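Local coordinates for probable benzoylformate decarboxylase (Rhodococcus jostii, PDB 7ORX), which belongs to the thiamine diphosphate-dependent enzymes and holds thiamine diphosphate and a sodium ion in a tetrameric assembly, at residues V7-L20 with A135-H147. Residues are numbered along the deposited sequence; the frame is centred on the assembly and turned at random.
Sequences VSEVTYELLRARGL and AEDVPRTINQAIH
V7, T11, L14, L15 and R18 of 7-20 meet P139, I142, N143 and I146 of 135-147 where two nearly parallel helices, 20° apart with axes 9.4 Å from each other, pack side by side. The interface is chiefly apolar. At its N-terminal end V7 CG1 rests on V138 CB at 3.7 Å and on the P139 ring, which also takes V10 CG1 at its CB. The helices come nearest at T11 and P139, whose CA atoms are 5.3 Å apart. With CG2 anti to the backbone N, T11 sends this methyl across the end of I142, 3.6 Å from CD1, while OG1 turns back along its own helix and donates to V7 O. Further on, L14 CD2 touches P139 O and I142 CG2, and the ends of L15 and L20 converge on I146 CD1, each CD2 4.2 Å from it.

One polar link crosses the seam. Bent at chi2, the R18 chain brings NH2 to N143 OD1 at 2.7 Å; the bond is far from straight (N-H...O 139°), and guanidinium and amide planes stand 74° apart. L14 CD1 lies above one face of the guanidinium, toward its rim, and the H147 ring approaches obliquely. R18 NH1 and NH2 also donate to the carbonyls of L178 and L177, fixing the group between three acceptors. Just beyond R18, G19 closes helix 7-17 in a Schellman motif.

Both helices belong to the N-terminal α/β domain. V138, T141 and A145 pack on strand 157-162, helix 175-179 touches P139 and N143, and R140 and Q144 face two other subunits.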
loop_
_atom_site.group_PDB
_atom_site.type_symbol
_atom_site.label_atom_id
_atom_site.label_comp_id
_atom_site.label_asym_id
_atom_site.label_seq_id
_atom_site.Cartn_x
_atom_site.Cartn_y
_atom_site.Cartn_z
ATOM N N VAL C 7 -5.149 17.471 24.171
ATOM C CA VAL C 7 -5.084 16.111 23.582
ATOM C C VAL C 7 -4.042 15.301 24.377
ATOM O O VAL C 7 -4.275 14.115 24.644
ATOM C CB VAL C 7 -4.777 16.217 22.081
ATOM C CG1 VAL C 7 -4.264 14.927 21.519
ATOM C CG2 VAL C 7 -6.002 16.681 21.309
ATOM N N SER C 8 -2.947 15.942 24.767
ATOM C CA SER C 8 -1.889 15.406 25.662
ATOM C C SER C 8 -2.508 14.978 27.020
ATOM O O SER C 8 -2.270 13.844 27.459
ATOM C CB SER C 8 -0.779 16.441 25.799
ATOM O OG SER C 8 0.180 16.064 26.783
ATOM N N GLU C 9 -3.312 15.823 27.670
ATOM C CA GLU C 9 -3.823 15.515 29.030
ATOM C C GLU C 9 -4.740 14.298 28.957
ATOM O O GLU C 9 -4.695 13.449 29.863
ATOM C CB GLU C 9 -4.538 16.717 29.628
ATOM C CG GLU C 9 -3.609 17.893 29.877
ATOM C CD GLU C 9 -4.269 19.176 30.374
ATOM O OE1 GLU C 9 -5.383 19.544 29.882
ATOM O OE2 GLU C 9 -3.638 19.837 31.206
ATOM N N VAL C 10 -5.532 14.199 27.899
ATOM C CA VAL C 10 -6.530 13.106 27.791
ATOM C C VAL C 10 -5.815 11.808 27.420
ATOM O O VAL C 10 -6.203 10.734 27.939
ATOM C CB VAL C 10 -7.634 13.452 26.784
ATOM C CG1 VAL C 10 -8.575 12.275 26.606
ATOM C CG2 VAL C 10 -8.403 14.673 27.218
ATOM N N THR C 11 -4.852 11.901 26.502
ATOM C CA THR C 11 -4.039 10.750 26.027
ATOM C C THR C 11 -3.348 10.099 27.232
ATOM O O THR C 11 -3.527 8.896 27.403
ATOM C CB THR C 11 -3.047 11.171 24.940
ATOM O OG1 THR C 11 -3.770 11.690 23.824
ATOM C CG2 THR C 11 -2.176 10.022 24.471
ATOM N N TYR C 12 -2.668 10.891 28.072
ATOM C CA TYR C 12 -1.962 10.429 29.301
ATOM C C TYR C 12 -2.965 9.858 30.307
ATOM O O TYR C 12 -2.674 8.800 30.880
ATOM C CB TYR C 12 -1.083 11.524 29.895
ATOM C CG TYR C 12 0.286 11.607 29.261
ATOM C CD1 TYR C 12 1.159 10.540 29.338
ATOM C CD2 TYR C 12 0.709 12.739 28.575
ATOM C CE1 TYR C 12 2.415 10.592 28.751
ATOM C CE2 TYR C 12 1.955 12.824 27.992
ATOM C CZ TYR C 12 2.825 11.739 28.084
ATOM O OH TYR C 12 4.087 11.768 27.542
ATOM N N GLU C 13 -4.143 10.452 30.462
ATOM C CA GLU C 13 -5.138 9.907 31.422
ATOM C C GLU C 13 -5.571 8.519 30.933
ATOM O O GLU C 13 -5.896 7.626 31.771
ATOM C CB GLU C 13 -6.279 10.915 31.633
ATOM C CG GLU C 13 -7.370 10.409 32.583
ATOM C CD GLU C 13 -7.559 10.999 33.986
ATOM O OE1 GLU C 13 -8.742 11.325 34.338
ATOM O OE2 GLU C 13 -6.548 11.042 34.758
ATOM N N LEU C 14 -5.551 8.340 29.617
ATOM C CA LEU C 14 -6.031 7.117 28.960
ATOM C C LEU C 14 -4.960 6.041 29.071
ATOM O O LEU C 14 -5.308 4.915 29.466
ATOM C CB LEU C 14 -6.359 7.475 27.515
ATOM C CG LEU C 14 -6.640 6.286 26.611
ATOM C CD1 LEU C 14 -8.005 5.684 26.886
ATOM C CD2 LEU C 14 -6.516 6.675 25.149
ATOM N N LEU C 15 -3.698 6.361 28.737
ATOM C CA LEU C 15 -2.591 5.385 28.831
ATOM C C LEU C 15 -2.533 4.866 30.270
ATOM O O LEU C 15 -2.313 3.681 30.432
ATOM C CB LEU C 15 -1.278 6.052 28.427
ATOM C CG LEU C 15 -1.255 6.622 27.016
ATOM C CD1 LEU C 15 -0.057 7.504 26.803
ATOM C CD2 LEU C 15 -1.282 5.537 25.975
ATOM N N ARG C 16 -2.725 5.727 31.276
ATOM C CA ARG C 16 -2.695 5.321 32.715
ATOM C C ARG C 16 -3.852 4.354 32.966
ATOM O O ARG C 16 -3.645 3.364 33.648
ATOM C CB ARG C 16 -2.796 6.493 33.701
ATOM C CG ARG C 16 -2.783 6.023 35.156
ATOM C CD ARG C 16 -2.925 7.060 36.272
ATOM N NE ARG C 16 -1.937 8.123 36.165
ATOM C CZ ARG C 16 -2.120 9.296 35.547
ATOM N NH1 ARG C 16 -3.272 9.593 34.978
ATOM N NH2 ARG C 16 -1.147 10.189 35.510
ATOM N N ALA C 17 -5.036 4.691 32.456
ATOM C CA ALA C 17 -6.285 3.917 32.622
ATOM C C ALA C 17 -6.063 2.489 32.115
ATOM O O ALA C 17 -6.589 1.561 32.724
ATOM C CB ALA C 17 -7.371 4.603 31.854
ATOM N N ARG C 18 -5.252 2.338 31.059
ATOM C CA ARG C 18 -4.985 1.061 30.340
ATOM C C ARG C 18 -3.675 0.374 30.800
ATOM O O ARG C 18 -3.249 -0.578 30.152
ATOM C CB ARG C 18 -4.900 1.357 28.839
ATOM C CG ARG C 18 -6.187 1.839 28.186
ATOM C CD ARG C 18 -7.408 0.901 28.289
ATOM N NE ARG C 18 -8.478 1.476 27.456
ATOM C CZ ARG C 18 -9.419 2.291 27.880
ATOM N NH1 ARG C 18 -9.510 2.587 29.153
ATOM N NH2 ARG C 18 -10.283 2.804 27.039
ATOM N N GLY C 19 -3.018 0.859 31.851
ATOM C CA GLY C 19 -1.790 0.264 32.400
ATOM C C GLY C 19 -0.535 0.555 31.598
ATOM O O GLY C 19 0.467 -0.003 31.987
ATOM N N LEU C 20 -0.546 1.385 30.552
ATOM C CA LEU C 20 0.656 1.722 29.719
ATOM C C LEU C 20 1.473 2.854 30.352
ATOM O O LEU C 20 1.735 3.860 29.653
ATOM C CB LEU C 20 0.261 2.143 28.302
ATOM C CG LEU C 20 -0.039 1.003 27.335
ATOM C CD1 LEU C 20 -1.319 0.292 27.742
ATOM C CD2 LEU C 20 -0.197 1.545 25.928
ATOM N N ALA C 135 -6.134 16.684 15.099
ATOM C CA ALA C 135 -5.750 16.646 16.522
ATOM C C ALA C 135 -6.886 16.052 17.361
ATOM O O ALA C 135 -6.615 15.244 18.223
ATOM C CB ALA C 135 -5.376 18.045 16.949
ATOM N N GLU C 136 -8.133 16.431 17.102
ATOM C CA GLU C 136 -9.294 16.039 17.933
ATOM C C GLU C 136 -9.361 14.518 18.042
ATOM O O GLU C 136 -9.736 13.975 19.115
ATOM C CB GLU C 136 -10.537 16.612 17.273
ATOM C CG GLU C 136 -10.569 18.135 17.368
ATOM C CD GLU C 136 -11.154 18.855 16.158
ATOM O OE1 GLU C 136 -12.314 19.334 16.257
ATOM O OE2 GLU C 136 -10.434 18.939 15.117
ATOM N N ASP C 137 -9.039 13.847 16.939
ATOM C CA ASP C 137 -9.227 12.380 16.852
ATOM C C ASP C 137 -8.002 11.637 17.428
ATOM O O ASP C 137 -7.942 10.406 17.294
ATOM C CB ASP C 137 -9.505 11.987 15.405
ATOM C CG ASP C 137 -10.171 10.620 15.266
ATOM O OD1 ASP C 137 -11.180 10.376 16.025
ATOM O OD2 ASP C 137 -9.683 9.799 14.399
ATOM N N VAL C 138 -7.025 12.321 18.025
ATOM C CA VAL C 138 -5.812 11.624 18.466
ATOM C C VAL C 138 -6.151 10.722 19.645
ATOM O O VAL C 138 -5.830 9.542 19.613
ATOM C CB VAL C 138 -4.660 12.601 18.698
ATOM C CG1 VAL C 138 -3.508 11.962 19.448
ATOM C CG2 VAL C 138 -4.158 13.128 17.360
ATOM N N PRO C 139 -6.863 11.157 20.695
ATOM C CA PRO C 139 -7.211 10.248 21.790
ATOM C C PRO C 139 -7.974 8.992 21.349
ATOM O O PRO C 139 -7.624 7.934 21.737
ATOM C CB PRO C 139 -8.054 11.135 22.716
ATOM C CG PRO C 139 -7.514 12.521 22.458
ATOM C CD PRO C 139 -7.298 12.526 20.956
ATOM N N ARG C 140 -8.983 9.104 20.507
ATOM C CA ARG C 140 -9.801 7.901 20.141
ATOM C C ARG C 140 -8.950 6.985 19.257
ATOM O O ARG C 140 -9.023 5.769 19.421
ATOM C CB ARG C 140 -11.131 8.312 19.492
ATOM C CG ARG C 140 -12.087 7.156 19.210
ATOM C CD ARG C 140 -12.994 7.424 17.995
ATOM N NE ARG C 140 -12.116 7.670 16.873
ATOM C CZ ARG C 140 -11.490 6.696 16.177
ATOM N NH1 ARG C 140 -11.776 5.417 16.392
ATOM N NH2 ARG C 140 -10.625 7.011 15.223
ATOM N N THR C 141 -8.160 7.547 18.349
ATOM C CA THR C 141 -7.231 6.761 17.508
ATOM C C THR C 141 -6.337 5.910 18.435
ATOM O O THR C 141 -6.132 4.738 18.156
ATOM C CB THR C 141 -6.430 7.661 16.571
ATOM O OG1 THR C 141 -7.300 8.222 15.593
ATOM C CG2 THR C 141 -5.330 6.904 15.849
ATOM N N ILE C 142 -5.821 6.474 19.521
ATOM C CA ILE C 142 -4.955 5.740 20.474
ATOM C C ILE C 142 -5.808 4.746 21.251
ATOM O O ILE C 142 -5.360 3.622 21.409
ATOM C CB ILE C 142 -4.150 6.691 21.365
ATOM C CG1 ILE C 142 -3.293 7.597 20.479
ATOM C CG2 ILE C 142 -3.282 5.922 22.353
ATOM C CD1 ILE C 142 -2.346 8.446 21.257
ATOM N N ASN C 143 -6.997 5.091 21.671
ATOM C CA ASN C 143 -7.908 4.090 22.287
ATOM C C ASN C 143 -8.085 2.914 21.335
ATOM O O ASN C 143 -7.918 1.762 21.782
ATOM C CB ASN C 143 -9.313 4.606 22.631
ATOM C CG ASN C 143 -10.015 3.625 23.540
ATOM O OD1 ASN C 143 -9.446 3.216 24.536
ATOM N ND2 ASN C 143 -11.212 3.201 23.206
ATOM N N GLN C 144 -8.411 3.176 20.074
ATOM C CA GLN C 144 -8.658 2.112 19.065
ATOM C C GLN C 144 -7.370 1.276 18.887
ATOM O O GLN C 144 -7.444 0.024 18.860
ATOM C CB GLN C 144 -9.088 2.751 17.748
ATOM C CG GLN C 144 -9.112 1.787 16.593
ATOM C CD GLN C 144 -9.824 2.341 15.374
ATOM O OE1 GLN C 144 -10.083 3.544 15.175
ATOM N NE2 GLN C 144 -10.185 1.437 14.500
ATOM N N ALA C 145 -6.225 1.943 18.742
ATOM C CA ALA C 145 -4.902 1.301 18.643
ATOM C C ALA C 145 -4.746 0.284 19.772
ATOM O O ALA C 145 -4.322 -0.863 19.464
ATOM C CB ALA C 145 -3.790 2.321 18.694
ATOM N N ILE C 146 -5.069 0.653 21.013
ATOM C CA ILE C 146 -4.795 -0.239 22.181
ATOM C C ILE C 146 -5.754 -1.419 22.111
ATOM O O ILE C 146 -5.291 -2.536 22.251
ATOM C CB ILE C 146 -4.895 0.514 23.510
ATOM C CG1 ILE C 146 -3.759 1.528 23.623
ATOM C CG2 ILE C 146 -4.923 -0.451 24.687
ATOM C CD1 ILE C 146 -4.040 2.649 24.578
ATOM N N HIS C 147 -7.034 -1.191 21.880
ATOM C CA HIS C 147 -8.021 -2.302 21.897
ATOM C C HIS C 147 -7.669 -3.315 20.812
ATOM O O HIS C 147 -7.821 -4.541 21.031
ATOM C CB HIS C 147 -9.424 -1.768 21.637
ATOM C CG HIS C 147 -9.980 -0.991 22.770
ATOM N ND1 HIS C 147 -9.977 -1.480 24.060
ATOM C CD2 HIS C 147 -10.610 0.213 22.789
ATOM C CE1 HIS C 147 -10.572 -0.592 24.839
ATOM N NE2 HIS C 147 -10.973 0.456 24.075
#